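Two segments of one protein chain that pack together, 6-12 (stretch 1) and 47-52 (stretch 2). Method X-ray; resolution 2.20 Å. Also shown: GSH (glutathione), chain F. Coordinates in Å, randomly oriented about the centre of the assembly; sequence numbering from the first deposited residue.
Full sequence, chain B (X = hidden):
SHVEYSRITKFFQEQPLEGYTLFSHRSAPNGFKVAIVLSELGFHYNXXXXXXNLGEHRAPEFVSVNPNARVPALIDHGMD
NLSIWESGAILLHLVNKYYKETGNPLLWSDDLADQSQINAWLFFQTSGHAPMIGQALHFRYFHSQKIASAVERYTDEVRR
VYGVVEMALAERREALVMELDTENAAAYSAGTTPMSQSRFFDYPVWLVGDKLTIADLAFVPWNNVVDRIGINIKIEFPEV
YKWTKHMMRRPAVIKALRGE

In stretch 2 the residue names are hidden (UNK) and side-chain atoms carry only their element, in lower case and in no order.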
ATOM      1  N   SER B   6     -13.248 -16.342 -22.783  1.00 72.00           N
ATOM      2  CA  SER B   6     -14.387 -17.290 -22.625  1.00 72.05           C
ATOM      3  C   SER B   6     -14.275 -18.057 -21.310  1.00 71.55           C
ATOM      4  O   SER B   6     -15.267 -18.249 -20.605  1.00 71.68           O
ATOM      5  CB  SER B   6     -14.418 -18.270 -23.800  1.00 72.93           C
ATOM      6  OG  SER B   6     -13.199 -18.985 -23.902  1.00 74.42           O
ATOM      7  N   ARG B   7     -13.064 -18.499 -20.990  1.00 70.64           N
ATOM      8  CA  ARG B   7     -12.812 -19.234 -19.755  1.00 69.88           C
ATOM      9  C   ARG B   7     -13.272 -18.414 -18.553  1.00 68.70           C
ATOM     10  O   ARG B   7     -14.099 -18.861 -17.758  1.00 67.42           O
ATOM     11  CB  ARG B   7     -11.319 -19.533 -19.625  1.00 70.62           C
ATOM     12  CG  ARG B   7     -10.881 -19.978 -18.237  1.00 71.53           C
ATOM     13  CD  ARG B   7      -9.376 -19.830 -18.097  1.00 72.87           C
ATOM     14  NE  ARG B   7      -8.897 -20.128 -16.751  1.00 73.22           N
ATOM     15  CZ  ARG B   7      -7.646 -19.922 -16.346  1.00 73.60           C
ATOM     16  NH1 ARG B   7      -6.749 -19.414 -17.180  1.00 72.81           N
ATOM     17  NH2 ARG B   7      -7.291 -20.227 -15.105  1.00 74.41           N
ATOM     18  N   ILE B   8     -12.723 -17.209 -18.431  1.00 68.44           N
ATOM     19  CA  ILE B   8     -13.061 -16.311 -17.335  1.00 68.18           C
ATOM     20  C   ILE B   8     -14.484 -15.792 -17.517  1.00 68.08           C
ATOM     21  O   ILE B   8     -15.183 -15.509 -16.543  1.00 67.84           O
ATOM     22  CB  ILE B   8     -12.099 -15.104 -17.285  1.00 68.24           C
ATOM     23  CG1 ILE B   8     -10.646 -15.584 -17.345  1.00 68.65           C
ATOM     24  CG2 ILE B   8     -12.335 -14.304 -16.014  1.00 67.90           C
ATOM     25  CD1 ILE B   8     -10.242 -16.508 -16.214  1.00 68.74           C
ATOM     26  N   THR B   9     -14.904 -15.674 -18.773  1.00 67.99           N
ATOM     27  CA  THR B   9     -16.242 -15.193 -19.095  1.00 67.57           C
ATOM     28  C   THR B   9     -17.284 -16.157 -18.541  1.00 66.77           C
ATOM     29  O   THR B   9     -18.300 -15.739 -17.983  1.00 66.33           O
ATOM     30  CB  THR B   9     -16.442 -15.071 -20.620  1.00 68.09           C
ATOM     31  OG1 THR B   9     -15.456 -14.185 -21.164  1.00 68.75           O
ATOM     32  CG2 THR B   9     -17.827 -14.526 -20.932  1.00 67.82           C
ATOM     33  N   LYS B  10     -17.021 -17.450 -18.695  1.00 65.87           N
ATOM     34  CA  LYS B  10     -17.936 -18.469 -18.210  1.00 65.19           C
ATOM     35  C   LYS B  10     -18.069 -18.371 -16.694  1.00 64.21           C
ATOM     36  O   LYS B  10     -19.171 -18.474 -16.154  1.00 63.83           O
ATOM     37  CB  LYS B  10     -17.439 -19.864 -18.599  1.00 66.05           C
ATOM     38  CG  LYS B  10     -18.499 -20.950 -18.471  1.00 67.62           C
ATOM     39  CD  LYS B  10     -17.981 -22.303 -18.940  1.00 68.67           C
ATOM     40  CE  LYS B  10     -19.109 -23.318 -19.058  1.00 68.65           C
ATOM     41  NZ  LYS B  10     -19.844 -23.493 -17.776  1.00 70.40           N
ATOM     42  N   PHE B  11     -16.943 -18.165 -16.012  1.00 62.99           N
ATOM     43  CA  PHE B  11     -16.943 -18.054 -14.556  1.00 62.28           C
ATOM     44  C   PHE B  11     -17.912 -16.986 -14.076  1.00 62.26           C
ATOM     45  O   PHE B  11     -18.656 -17.202 -13.119  1.00 61.85           O
ATOM     46  CB  PHE B  11     -15.545 -17.724 -14.027  1.00 62.28           C
ATOM     47  CG  PHE B  11     -15.509 -17.454 -12.544  1.00 61.80           C
ATOM     48  CD1 PHE B  11     -15.749 -18.477 -11.631  1.00 61.33           C
ATOM     49  CD2 PHE B  11     -15.273 -16.170 -12.063  1.00 60.96           C
ATOM     50  CE1 PHE B  11     -15.755 -18.226 -10.258  1.00 61.16           C
ATOM     51  CE2 PHE B  11     -15.277 -15.908 -10.694  1.00 62.01           C
ATOM     52  CZ  PHE B  11     -15.520 -16.938  -9.790  1.00 61.35           C
ATOM     53  N   PHE B  12     -17.897 -15.830 -14.732  1.00 62.50           N
ATOM     54  CA  PHE B  12     -18.786 -14.748 -14.342  1.00 63.52           C
ATOM     55  C   PHE B  12     -20.213 -14.962 -14.826  1.00 65.14           C
ATOM     56  O   PHE B  12     -21.080 -14.115 -14.608  1.00 65.83           O
ATOM     57  CB  PHE B  12     -18.252 -13.403 -14.843  1.00 62.78           C
ATOM     58  CG  PHE B  12     -17.002 -12.951 -14.141  1.00 61.48           C
ATOM     59  CD1 PHE B  12     -15.748 -13.331 -14.608  1.00 60.68           C
ATOM     60  CD2 PHE B  12     -17.081 -12.175 -12.989  1.00 60.44           C
ATOM     61  CE1 PHE B  12     -14.591 -12.944 -13.936  1.00 60.60           C
ATOM     62  CE2 PHE B  12     -15.931 -11.787 -12.310  1.00 59.76           C
ATOM     63  CZ  PHE B  12     -14.684 -12.172 -12.785  1.00 59.98           C
ATOM     64  N   UNK B  47      -8.717 -20.803  -6.463  1.00 34.66           N
ATOM     65  CA  UNK B  47      -7.780 -19.936  -7.161  1.00 34.26           C
ATOM     66  C   UNK B  47      -7.858 -20.086  -8.677  1.00 35.23           C
ATOM     67  O   UNK B  47      -7.874 -21.196  -9.206  1.00 35.06           O
ATOM     68  c   UNK B  47      -5.377 -19.228  -7.421  1.00 32.51           C
ATOM     69  c   UNK B  47      -6.322 -20.215  -6.741  1.00 33.52           C
ATOM     70  o   UNK B  47      -6.192 -20.077  -5.323  1.00 36.53           O
ATOM     71  N   UNK B  48      -7.913 -18.956  -9.371  1.00 35.79           N
ATOM     72  CA  UNK B  48      -7.942 -18.964 -10.824  1.00 35.54           C
ATOM     73  C   UNK B  48      -6.653 -18.309 -11.294  1.00 36.83           C
ATOM     74  O   UNK B  48      -6.392 -17.141 -10.984  1.00 37.10           O
ATOM     75  c   UNK B  48      -9.130 -18.164 -11.388  1.00 34.56           C
ATOM     76  c   UNK B  48      -9.006 -18.061 -12.904  1.00 31.48           C
ATOM     77  c   UNK B  48     -10.446 -18.831 -10.989  1.00 33.52           C
ATOM     78  c   UNK B  48     -11.686 -18.111 -11.521  1.00 38.65           C
ATOM     79  N   UNK B  49      -5.830 -19.059 -12.018  1.00 37.37           N
ATOM     80  CA  UNK B  49      -4.586 -18.499 -12.515  1.00 39.15           C
ATOM     81  C   UNK B  49      -4.828 -17.862 -13.875  1.00 41.46           C
ATOM     82  O   UNK B  49      -5.078 -18.556 -14.862  1.00 42.63           O
ATOM     83  c   UNK B  49      -3.124 -20.187 -11.298  1.00 37.69           C
ATOM     84  c   UNK B  49      -3.458 -21.877  -9.587  1.00 36.83           C
ATOM     85  c   UNK B  49      -3.768 -21.331 -10.835  1.00 38.20           C
ATOM     86  c   UNK B  49      -2.495 -21.274  -8.791  1.00 37.75           C
ATOM     87  c   UNK B  49      -2.159 -19.592 -10.493  1.00 37.89           C
ATOM     88  c   UNK B  49      -3.499 -19.575 -12.621  1.00 38.44           C
ATOM     89  c   UNK B  49      -1.841 -20.127  -9.244  1.00 38.82           C
ATOM     90  N   UNK B  50      -4.771 -16.534 -13.911  1.00 41.45           N
ATOM     91  CA  UNK B  50      -4.970 -15.796 -15.148  1.00 41.54           C
ATOM     92  C   UNK B  50      -3.774 -15.985 -16.069  1.00 43.09           C
ATOM     93  O   UNK B  50      -2.625 -15.828 -15.657  1.00 41.98           O
ATOM     94  c   UNK B  50      -5.158 -14.302 -14.863  1.00 39.26           C
ATOM     95  c   UNK B  50      -6.444 -13.869 -14.156  1.00 39.08           C
ATOM     96  c   UNK B  50      -6.429 -12.367 -13.929  1.00 38.26           C
ATOM     97  c   UNK B  50      -7.647 -14.262 -15.008  1.00 37.68           C
ATOM     98  N   UNK B  51      -4.060 -16.325 -17.320  1.00 45.44           N
ATOM     99  CA  UNK B  51      -3.032 -16.519 -18.330  1.00 48.80           C
ATOM    100  C   UNK B  51      -2.829 -15.170 -19.015  1.00 49.92           C
ATOM    101  O   UNK B  51      -3.521 -14.848 -19.985  1.00 49.67           O
ATOM    102  o   UNK B  51      -2.169 -19.032 -20.651  1.00 55.04           O
ATOM    103  o   UNK B  51      -1.951 -16.877 -21.022  1.00 53.48           O
ATOM    104  c   UNK B  51      -2.463 -17.840 -20.415  1.00 53.04           C
ATOM    105  c   UNK B  51      -3.500 -17.557 -19.352  1.00 50.91           C
ATOM    106  N   UNK B  52      -1.887 -14.379 -18.504  1.00 50.45           N
ATOM    107  CA  UNK B  52      -1.619 -13.065 -19.071  1.00 51.79           C
ATOM    108  C   UNK B  52      -1.213 -13.127 -20.543  1.00 52.18           C
ATOM    109  O   UNK B  52      -1.503 -12.206 -21.310  1.00 51.29           O
ATOM    110  c   UNK B  52      -2.004 -12.136 -14.723  1.00 54.21           C
ATOM    111  c   UNK B  52      -0.554 -12.332 -18.242  1.00 52.96           C
ATOM    112  c   UNK B  52      -1.078 -11.783 -16.937  1.00 54.49           C
ATOM    113  c   UNK B  52      -1.764  -9.899 -15.570  1.00 55.04           C
ATOM    114  c   UNK B  52      -2.153 -10.765 -14.554  1.00 54.28           C
ATOM    115  c   UNK B  52      -1.468 -12.638 -15.911  1.00 53.74           C
ATOM    116  c   UNK B  52      -1.228 -10.410 -16.754  1.00 55.10           C
TER
HETATM  117  N1  GSH F 356       0.555  -3.348  -5.423  1.00 31.99           N
HETATM  118  CA1 GSH F 356      -0.117  -4.537  -5.967  1.00 36.30           C
HETATM  119  C1  GSH F 356      -0.600  -5.531  -4.867  1.00 33.93           C
HETATM  120  O11 GSH F 356       0.030  -5.596  -3.798  1.00 33.78           O
HETATM  121  O12 GSH F 356      -1.660  -6.252  -5.146  1.00 29.81           O
HETATM  122  CB1 GSH F 356       0.839  -5.244  -6.970  1.00 38.96           C
HETATM  123  CG1 GSH F 356       0.061  -5.890  -8.155  1.00 44.31           C
HETATM  124  CD1 GSH F 356       1.067  -6.569  -9.135  1.00 46.63           C
HETATM  125  OE1 GSH F 356       2.027  -5.932  -9.602  1.00 47.90           O
HETATM  126  N2  GSH F 356       0.797  -7.859  -9.423  1.00 50.34           N
HETATM  127  CA2 GSH F 356       1.653  -8.634 -10.350  1.00 53.29           C
HETATM  128  C2  GSH F 356       0.974  -8.713 -11.741  1.00 54.59           C
HETATM  129  O2  GSH F 356      -0.258  -8.663 -11.872  1.00 52.29           O
HETATM  130  CB2 GSH F 356       1.844 -10.072  -9.818  1.00 53.53           C
HETATM  131  SG2 GSH F 356       2.903 -10.160  -8.328  1.00 57.52           S
HETATM  132  N3  GSH F 356       1.808  -8.844 -12.815  1.00 57.75           N
HETATM  133  CA3 GSH F 356       1.342  -8.939 -14.221  1.00 61.06           C
HETATM  134  C3  GSH F 356       1.608  -7.626 -14.969  1.00 63.78           C
HETATM  135  O31 GSH F 356       1.261  -7.593 -16.162  1.00 65.46           O
HETATM  136  O32 GSH F 356       2.152  -6.670 -14.357  1.00 65.65           O

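Position 47 carries three side-chain atoms: a first carbon that bears one oxygen and one carbon. They make no contact with stretch 1. Branching at the first carbon with a hydroxyl identifies threonine. Thr47 lies in the strand.

Position 48 has four side-chain carbons and no heteroatom. The chain forks at its first carbon, and one arm is two carbons long. The short arm lies near Arg7 and Ile8, while the tip of the long arm sits over the ring of Phe11. This is isoleucine. The CA-to-CB bond of Ile48 points toward the helix. Ile48 CG2 is 3.5 Å from Arg7 NH2 and 3.9 Å from Ile8 CD1. Ile48 CD1 is 4.0 Å from Phe11 CG and almost on the ring normal, 8° off it, so the contact is a CH-pi interaction with the ring face.

Position 49 shows one carbon followed by a ring of six carbons, with no oxygen on the ring. The ring stays clear of stretch 1, while the backbone oxygen meets Arg7. This is phenylalanine. The CA-to-CB bond of Phe49 points away from stretch 1, so the backbone makes the main contact. Its carbonyl accepts a hydrogen bond from Arg7, with Arg7 NH2 2.8 Å from Phe49 O. A second, weak hydrogen bond joins Arg7 NH1 to Phe49 O at 3.0 Å. The oxygen lies at the edge of the guanidinium, near its plane, where both nitrogens can reach it.

Position 50 has four side-chain carbons that fork at the second. One branch tip approaches Ile8. This is leucine. The CA-to-CB bond of Leu50 points sideways, but Leu50 CD2 comes within 3.6 Å of Ile8 CD1.

Position 51 has two side-chain carbons, the second carrying two oxygens. The first carbon lies near Arg7 NH1. This short carboxylate is aspartate. Asp51 CB is 4.3 Å from Arg7 NH1, but no salt bridge forms. Asp51 OD1 is hydrogen-bonded to a residue elsewhere in the structure.

Position 52 again has one carbon and a six-carbon ring without oxygen. It does not touch stretch 1. This is phenylalanine. Phe52 CE2 is 3.5 Å from GSH CA3, in the bound glutathione.

The contact combines a small apolar patch with a polar edge. Ile8, Phe11, Ile48 and Leu50 pack their side chains between the helix and the stretch formed by the strand end and following loop. Ile48 is central, since it touches Arg7, Ile8 and Phe11. Arg7 extends past this patch with chi1 to chi3 all t and binds the backbone at Phe49. The helix and strand run roughly antiparallel, at 155°.

Stretch 2, residues 47-52: TIFLDF
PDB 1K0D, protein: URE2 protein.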